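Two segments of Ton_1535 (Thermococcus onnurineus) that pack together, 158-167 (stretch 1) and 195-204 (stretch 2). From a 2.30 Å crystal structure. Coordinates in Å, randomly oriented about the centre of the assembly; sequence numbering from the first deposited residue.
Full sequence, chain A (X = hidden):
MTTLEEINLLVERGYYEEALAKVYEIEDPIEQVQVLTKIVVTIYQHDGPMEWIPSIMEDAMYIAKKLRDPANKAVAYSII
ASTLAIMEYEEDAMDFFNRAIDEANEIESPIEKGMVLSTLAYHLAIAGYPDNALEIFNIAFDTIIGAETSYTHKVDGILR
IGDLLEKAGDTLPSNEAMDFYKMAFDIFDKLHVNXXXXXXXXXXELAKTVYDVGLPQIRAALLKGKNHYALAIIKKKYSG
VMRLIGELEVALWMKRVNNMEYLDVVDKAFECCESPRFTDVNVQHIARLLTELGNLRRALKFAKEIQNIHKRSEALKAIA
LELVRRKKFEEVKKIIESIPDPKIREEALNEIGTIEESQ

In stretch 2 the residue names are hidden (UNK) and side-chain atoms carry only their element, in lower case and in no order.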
# COMPACT_ATOMS: atom_id res chain seq x y z
N ILE A 158 9.27 -19.50 -2.17
CA ILE A 158 7.94 -18.95 -2.08
C ILE A 158 7.78 -17.93 -0.93
O ILE A 158 7.10 -16.93 -1.09
CB ILE A 158 6.90 -20.07 -2.01
CG1 ILE A 158 7.08 -20.95 -3.25
CG2 ILE A 158 5.50 -19.51 -2.00
CD1 ILE A 158 6.09 -22.07 -3.40
N LEU A 159 8.44 -18.16 0.21
CA LEU A 159 8.37 -17.21 1.33
C LEU A 159 9.04 -15.90 0.93
O LEU A 159 8.62 -14.81 1.35
CB LEU A 159 9.02 -17.78 2.60
CG LEU A 159 8.23 -18.91 3.27
CD1 LEU A 159 9.00 -19.56 4.40
CD2 LEU A 159 6.90 -18.37 3.78
N ARG A 160 10.07 -16.00 0.09
CA ARG A 160 10.72 -14.78 -0.38
C ARG A 160 9.78 -13.96 -1.30
O ARG A 160 9.81 -12.74 -1.31
CB ARG A 160 12.05 -15.10 -1.04
CG ARG A 160 12.77 -13.89 -1.60
CD ARG A 160 13.35 -13.03 -0.51
NE ARG A 160 14.15 -11.94 -1.07
CZ ARG A 160 14.48 -10.83 -0.41
NH1 ARG A 160 14.08 -10.66 0.84
NH2 ARG A 160 15.21 -9.90 -1.00
N ILE A 161 8.94 -14.63 -2.07
CA ILE A 161 7.94 -13.94 -2.88
C ILE A 161 6.97 -13.23 -1.93
O ILE A 161 6.64 -12.07 -2.14
CB ILE A 161 7.18 -14.93 -3.73
CG1 ILE A 161 8.16 -15.61 -4.69
CG2 ILE A 161 6.07 -14.24 -4.51
CD1 ILE A 161 7.45 -16.44 -5.75
N GLY A 162 6.54 -13.93 -0.88
CA GLY A 162 5.75 -13.35 0.18
C GLY A 162 6.35 -12.05 0.70
O GLY A 162 5.65 -11.04 0.72
N ASP A 163 7.62 -12.08 1.09
CA ASP A 163 8.27 -10.89 1.62
C ASP A 163 8.20 -9.76 0.60
O ASP A 163 7.90 -8.62 0.95
CB ASP A 163 9.73 -11.14 1.99
CG ASP A 163 9.90 -12.05 3.20
OD1 ASP A 163 8.92 -12.27 3.92
OD2 ASP A 163 11.02 -12.55 3.42
N LEU A 164 8.47 -10.08 -0.66
CA LEU A 164 8.47 -9.04 -1.68
C LEU A 164 7.06 -8.52 -2.02
O LEU A 164 6.87 -7.32 -2.29
CB LEU A 164 9.23 -9.48 -2.93
CG LEU A 164 10.71 -9.81 -2.69
CD1 LEU A 164 11.39 -10.48 -3.87
CD2 LEU A 164 11.46 -8.58 -2.34
N LEU A 165 6.07 -9.41 -2.03
CA LEU A 165 4.69 -9.02 -2.25
C LEU A 165 4.34 -8.00 -1.16
O LEU A 165 3.85 -6.92 -1.46
CB LEU A 165 3.75 -10.23 -2.19
CG LEU A 165 3.67 -11.12 -3.43
CD1 LEU A 165 3.07 -12.47 -3.06
CD2 LEU A 165 2.86 -10.47 -4.54
N GLU A 166 4.69 -8.34 0.08
CA GLU A 166 4.40 -7.49 1.22
C GLU A 166 5.05 -6.12 1.11
O GLU A 166 4.41 -5.10 1.37
CB GLU A 166 4.77 -8.17 2.54
CG GLU A 166 4.35 -7.35 3.77
CD GLU A 166 4.87 -7.90 5.09
OE1 GLU A 166 5.66 -8.88 5.07
OE2 GLU A 166 4.50 -7.35 6.15
N LYS A 167 6.31 -6.09 0.70
CA LYS A 167 7.02 -4.81 0.61
C LYS A 167 6.47 -3.96 -0.55
O LYS A 167 6.39 -2.74 -0.44
CB LYS A 167 8.54 -5.02 0.49
CG LYS A 167 9.34 -3.74 0.18
CD LYS A 167 9.88 -3.10 1.43
CE LYS A 167 10.75 -1.87 1.10
NZ LYS A 167 12.21 -2.15 0.88
N UNK A 195 3.94 -15.61 12.42
CA UNK A 195 4.28 -14.25 12.84
C UNK A 195 4.13 -13.29 11.71
O UNK A 195 3.60 -12.18 11.86
c UNK A 195 5.76 -14.84 14.79
c UNK A 195 7.08 -14.62 15.52
n UNK A 195 7.37 -15.48 16.48
o UNK A 195 7.81 -13.68 15.23
c UNK A 195 5.69 -14.15 13.45
N UNK A 196 4.58 -13.73 10.55
CA UNK A 196 4.46 -12.94 9.36
C UNK A 196 3.03 -12.87 8.84
O UNK A 196 2.60 -11.83 8.35
c UNK A 196 7.62 -13.40 7.19
c UNK A 196 6.82 -13.11 8.49
n UNK A 196 8.38 -14.62 7.36
n UNK A 196 9.74 -16.32 6.69
c UNK A 196 5.38 -13.49 8.28
n UNK A 196 9.15 -14.70 5.18
c UNK A 196 9.09 -15.21 6.40
N UNK A 197 2.30 -13.98 8.92
CA UNK A 197 0.91 -13.94 8.51
C UNK A 197 0.12 -12.89 9.35
O UNK A 197 -0.69 -12.15 8.80
c UNK A 197 0.27 -15.32 8.61
N UNK A 198 0.41 -12.81 10.65
CA UNK A 198 -0.34 -11.93 11.56
C UNK A 198 -0.15 -10.45 11.16
O UNK A 198 -1.11 -9.71 10.97
c UNK A 198 0.09 -12.17 13.00
N UNK A 199 1.10 -10.05 10.97
CA UNK A 199 1.41 -8.70 10.55
C UNK A 199 0.71 -8.32 9.24
O UNK A 199 0.15 -7.22 9.12
c UNK A 199 2.94 -8.51 10.42
c UNK A 199 3.10 -7.63 12.78
c UNK A 199 3.28 -7.17 9.80
c UNK A 199 3.61 -8.64 11.79
N UNK A 200 0.70 -9.23 8.27
CA UNK A 200 0.06 -8.91 7.00
C UNK A 200 -1.46 -8.85 7.16
O UNK A 200 -2.12 -8.04 6.50
c UNK A 200 1.93 -9.81 5.58
c UNK A 200 -0.33 -9.54 4.57
c UNK A 200 0.45 -9.88 5.86
N UNK A 201 -2.01 -9.73 7.98
CA UNK A 201 -3.43 -9.68 8.27
C UNK A 201 -3.77 -8.27 8.83
O UNK A 201 -4.72 -7.64 8.39
o UNK A 201 -4.66 -12.96 10.60
c UNK A 201 -5.47 -12.00 10.68
o UNK A 201 -6.48 -12.05 11.40
c UNK A 201 -3.79 -10.79 9.25
c UNK A 201 -5.18 -10.74 9.86
N UNK A 202 -2.94 -7.80 9.76
CA UNK A 202 -3.10 -6.47 10.32
C UNK A 202 -2.94 -5.37 9.26
O UNK A 202 -3.71 -4.41 9.26
c UNK A 202 -1.35 -3.56 14.04
c UNK A 202 -2.33 -4.97 12.23
n UNK A 202 -0.31 -3.51 15.10
c UNK A 202 -1.49 -4.95 13.48
c UNK A 202 -2.14 -6.26 11.49
N UNK A 203 -1.99 -5.51 8.34
CA UNK A 203 -1.83 -4.49 7.28
C UNK A 203 -3.04 -4.46 6.34
O UNK A 203 -3.31 -3.45 5.66
c UNK A 203 3.26 -4.28 7.18
c UNK A 203 -0.53 -4.70 6.48
c UNK A 203 0.74 -4.49 7.30
n UNK A 203 4.52 -4.77 6.48
c UNK A 203 1.99 -4.73 6.48
N UNK A 204 -3.78 -5.56 6.29
CA UNK A 204 -4.98 -5.61 5.45
C UNK A 204 -6.15 -4.89 6.12
O UNK A 204 -6.87 -4.14 5.45
c UNK A 204 -5.35 -7.06 5.11
c UNK A 204 -6.76 -7.11 4.52
c UNK A 204 -4.32 -7.64 4.13
c UNK A 204 -4.40 -9.17 3.96

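Position 195 carries three carbons in a row, and the third holds one oxygen and one nitrogen. That is a carboxamide on a two-carbon stem. No atom of it reaches stretch 1. The residue is Gln-195.

Position 196 has three carbons, then a nitrogen, then a carbon that carries two more nitrogens. The end group is a guanidinium. CA-to-CB points toward stretch 1. One terminal nitrogen lies 2.7 Å from OD1 of Asp-163, and the same nitrogen is 3.9 Å from O of Leu-159. The residue is Arg-196. Its NH1 donates a hydrogen bond to Asp-163 OD1, and the pair is also a salt bridge. Asp-163 OD1 sits at the edge of the guanidinium, near its plane, where the N-H groups point. At its longer distance Leu-159 O is only a loose contact of NH1.

Position 197 has a single side-chain carbon. It is buried but out of reach of stretch 1. The residue is Ala-197.

Position 198 also has a single carbon. It is exposed and makes no contact with stretch 1. The residue is Ala-198.

Position 199 has four carbons, forked at the first, with one arm two carbons long. This is a beta-branched aliphatic chain. The short arm comes within 3.9 Å of OE2 of Glu-166, while the end of the side chain leads away. The residue is Ile-199, and the approaching atom is CG2. The area covered here is small.

Position 200 has one carbon carrying two others. The fork is symmetric and short. One of the two branch carbons lies 3.5 Å from CD of Glu-166. The residue is Val-200, and that carbon is CG2. Val-200 CA and Glu-166 CA are 7.4 Å apart.

Position 201 has three carbons, the third carrying two oxygens. This carboxylate does not reach stretch 1. The residue is Glu-201.

Position 202 has four carbons in a row ending in a nitrogen. The extended chain stays out of reach of stretch 1. The residue is Lys-202.

Position 203 has the same make-up, four carbons and a terminal nitrogen, but here CA-to-CB points toward stretch 1. The nitrogen lies 2.6 Å from OE2 of Glu-166. The residue is Lys-203. NZ donates a hydrogen bond to Glu-166 OE2 within a salt bridge, and it is also hydrogen-bonded elsewhere in the structure.

Position 204 has four carbons, forked at the first, with one arm two carbons long. It makes no contact with stretch 1. The residue is Ile-204.

The two helices run in roughly the same direction, at 24°, and their axes come no closer than 11.8 Å. Long side chains must span this gap, and the buried area is a modest 299 Å². Two salt bridges tie the helices together: Arg-196 with Asp-163, and Lys-203 with Glu-166. Between these sites along stretch 2, Val-200 packs against the carboxylate end of Glu-166. Charged residues supply most of the contact, with opposite charges paired across it.

Stretch 2 195-204: QRAAIVEKKI
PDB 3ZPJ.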